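Local atomic coordinates of putative HTH-type transcriptional regulator PH0061 (Pyrococcus horikoshii, PDB entry 2DBB), a protein that probably binds specific DNA sequences as a transcriptional regulator of the AsnC family, through a winged helix-turn-helix domain. Residues M68-L73 with L111-D116. Residues are numbered along the deposited sequence; the frame is centred on the assembly and turned at random.
Sequences MYAIVL and LLLPKD
The Tyr69 ring, the one flat side chain in this contact, meets Leu111 O at its edge, in the ring plane, with CD1 3.5 Å from that oxygen. CD1 of Leu112 approaches obliquely, 3.9 Å from Tyr69 CE1; Leu112 CG stands anti to its backbone N (chi1 -180°), whereas Tyr69 CG lies beside its own. Arg110 makes a cation-pi contact with the ring. Tyr69 and Leu112 are the non-hydrogen-bonded pair of an antiparallel ladder, flanked by the hydrogen-bonded pairs Met68-Leu113 and Ala70-Leu111. The straightest bond runs from Leu111 N to Ala70 O (2.9 Å, 172° at the hydrogen). Leu111 O accepts a hydrogen bond from Ala70 N, which lies in its carbonyl plane, and is also approached by the CA-H of Tyr69. On the other face, Leu113 CD1 presses tightly on Ala70 CB at 3.4 Å, and the Val72 and Leu111 side chains cross obliquely, Val72 CG2 3.8 Å from Leu111 CD1. Here helix 117-129 covers Leu111 and Leu113, while the second subunit packs against Tyr69 and Leu112. Met68 turns CG over its own backbone (chi1 71°), 3.7 Å from Pro114 O. Strands 67-76 and 107-114 are the central pair of a four-stranded antiparallel sheet backed by helices, the ferredoxin-like αβ-sandwich typical of the AsnC/Lrp effector domain.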
loop_
_atom_site.group_PDB
_atom_site.type_symbol
_atom_site.label_atom_id
_atom_site.label_comp_id
_atom_site.label_asym_id
_atom_site.label_seq_id
_atom_site.Cartn_x
_atom_site.Cartn_y
_atom_site.Cartn_z
ATOM N N MET B 68 9.310 7.993 -6.753
ATOM C CA MET B 68 9.996 6.755 -6.418
ATOM C C MET B 68 9.717 6.500 -4.939
ATOM O O MET B 68 9.514 7.441 -4.169
ATOM C CB MET B 68 11.512 6.869 -6.656
ATOM C CG MET B 68 12.268 7.764 -5.669
ATOM S SD MET B 68 14.100 7.670 -5.826
ATOM C CE MET B 68 14.417 6.175 -4.998
ATOM N N TYR B 69 9.677 5.232 -4.549
ATOM C CA TYR B 69 9.445 4.879 -3.155
ATOM C C TYR B 69 10.758 4.688 -2.422
ATOM O O TYR B 69 11.799 4.415 -3.022
ATOM C CB TYR B 69 8.672 3.561 -3.028
ATOM C CG TYR B 69 7.183 3.644 -3.247
ATOM C CD1 TYR B 69 6.418 4.621 -2.613
ATOM C CD2 TYR B 69 6.526 2.705 -4.046
ATOM C CE1 TYR B 69 5.033 4.661 -2.762
ATOM C CE2 TYR B 69 5.143 2.738 -4.204
ATOM C CZ TYR B 69 4.401 3.718 -3.554
ATOM O OH TYR B 69 3.028 3.744 -3.685
ATOM N N ALA B 70 10.686 4.831 -1.108
ATOM C CA ALA B 70 11.819 4.612 -0.232
ATOM C C ALA B 70 11.194 3.963 0.987
ATOM O O ALA B 70 10.105 4.352 1.413
ATOM C CB ALA B 70 12.483 5.928 0.151
ATOM N N ILE B 71 11.857 2.944 1.518
ATOM C CA ILE B 71 11.361 2.273 2.701
ATOM C C ILE B 71 12.374 2.591 3.785
ATOM O O ILE B 71 13.577 2.452 3.573
ATOM C CB ILE B 71 11.297 0.738 2.521
ATOM C CG1 ILE B 71 10.304 0.367 1.410
ATOM C CG2 ILE B 71 10.900 0.087 3.828
ATOM C CD1 ILE B 71 8.855 0.673 1.735
ATOM N N VAL B 72 11.884 3.048 4.930
ATOM C CA VAL B 72 12.754 3.363 6.051
ATOM C C VAL B 72 12.501 2.354 7.169
ATOM O O VAL B 72 11.383 2.208 7.671
ATOM C CB VAL B 72 12.515 4.802 6.548
ATOM C CG1 VAL B 72 13.428 5.113 7.735
ATOM C CG2 VAL B 72 12.781 5.775 5.411
ATOM N N LEU B 73 13.553 1.635 7.525
ATOM C CA LEU B 73 13.496 0.617 8.562
ATOM C C LEU B 73 14.111 1.222 9.820
ATOM O O LEU B 73 15.268 1.645 9.820
ATOM C CB LEU B 73 14.293 -0.607 8.106
ATOM C CG LEU B 73 13.931 -1.102 6.695
ATOM C CD1 LEU B 73 14.980 -2.095 6.215
ATOM C CD2 LEU B 73 12.551 -1.736 6.711
ATOM N N LEU B 111 7.952 6.093 2.172
ATOM C CA LEU B 111 7.971 7.480 1.733
ATOM C C LEU B 111 7.785 7.559 0.220
ATOM O O LEU B 111 8.271 6.697 -0.520
ATOM C CB LEU B 111 9.322 8.130 2.045
ATOM C CG LEU B 111 9.930 8.058 3.442
ATOM C CD1 LEU B 111 11.311 8.709 3.409
ATOM C CD2 LEU B 111 9.014 8.752 4.444
ATOM N N LEU B 112 7.075 8.590 -0.230
ATOM C CA LEU B 112 6.900 8.835 -1.658
ATOM C C LEU B 112 7.841 10.006 -1.901
ATOM O O LEU B 112 7.650 11.080 -1.328
ATOM C CB LEU B 112 5.465 9.253 -1.997
ATOM C CG LEU B 112 5.230 9.522 -3.494
ATOM C CD1 LEU B 112 5.352 8.216 -4.258
ATOM C CD2 LEU B 112 3.850 10.138 -3.719
ATOM N N LEU B 113 8.864 9.797 -2.724
ATOM C CA LEU B 113 9.848 10.840 -3.001
ATOM C C LEU B 113 9.891 11.222 -4.471
ATOM O O LEU B 113 9.385 10.493 -5.330
ATOM C CB LEU B 113 11.251 10.362 -2.600
ATOM C CG LEU B 113 11.452 9.746 -1.218
ATOM C CD1 LEU B 113 12.820 9.097 -1.158
ATOM C CD2 LEU B 113 11.297 10.801 -0.141
ATOM N N PRO B 114 10.499 12.379 -4.780
ATOM C CA PRO B 114 10.607 12.832 -6.166
ATOM C C PRO B 114 11.600 11.888 -6.831
ATOM O O PRO B 114 12.563 11.457 -6.195
ATOM C CB PRO B 114 11.176 14.243 -6.029
ATOM C CG PRO B 114 10.730 14.667 -4.664
ATOM C CD PRO B 114 10.943 13.432 -3.851
ATOM N N LYS B 115 11.369 11.561 -8.097
ATOM C CA LYS B 115 12.261 10.655 -8.803
ATOM C C LYS B 115 13.673 11.233 -8.944
ATOM O O LYS B 115 14.644 10.488 -9.082
ATOM C CB LYS B 115 11.681 10.320 -10.179
ATOM C CG LYS B 115 12.293 9.081 -10.792
ATOM C CD LYS B 115 11.605 8.676 -12.082
ATOM C CE LYS B 115 12.278 7.446 -12.673
ATOM N NZ LYS B 115 11.684 7.038 -13.979
ATOM N N ASP B 116 13.785 12.559 -8.900
ATOM C CA ASP B 116 15.084 13.228 -9.011
ATOM C C ASP B 116 15.969 12.887 -7.807
ATOM O O ASP B 116 15.616 13.182 -6.663
ATOM C CB ASP B 116 14.890 14.749 -9.086
ATOM C CG ASP B 116 16.207 15.507 -9.194
ATOM O OD1 ASP B 116 16.190 16.754 -9.073
ATOM O OD2 ASP B 116 17.257 14.861 -9.403
#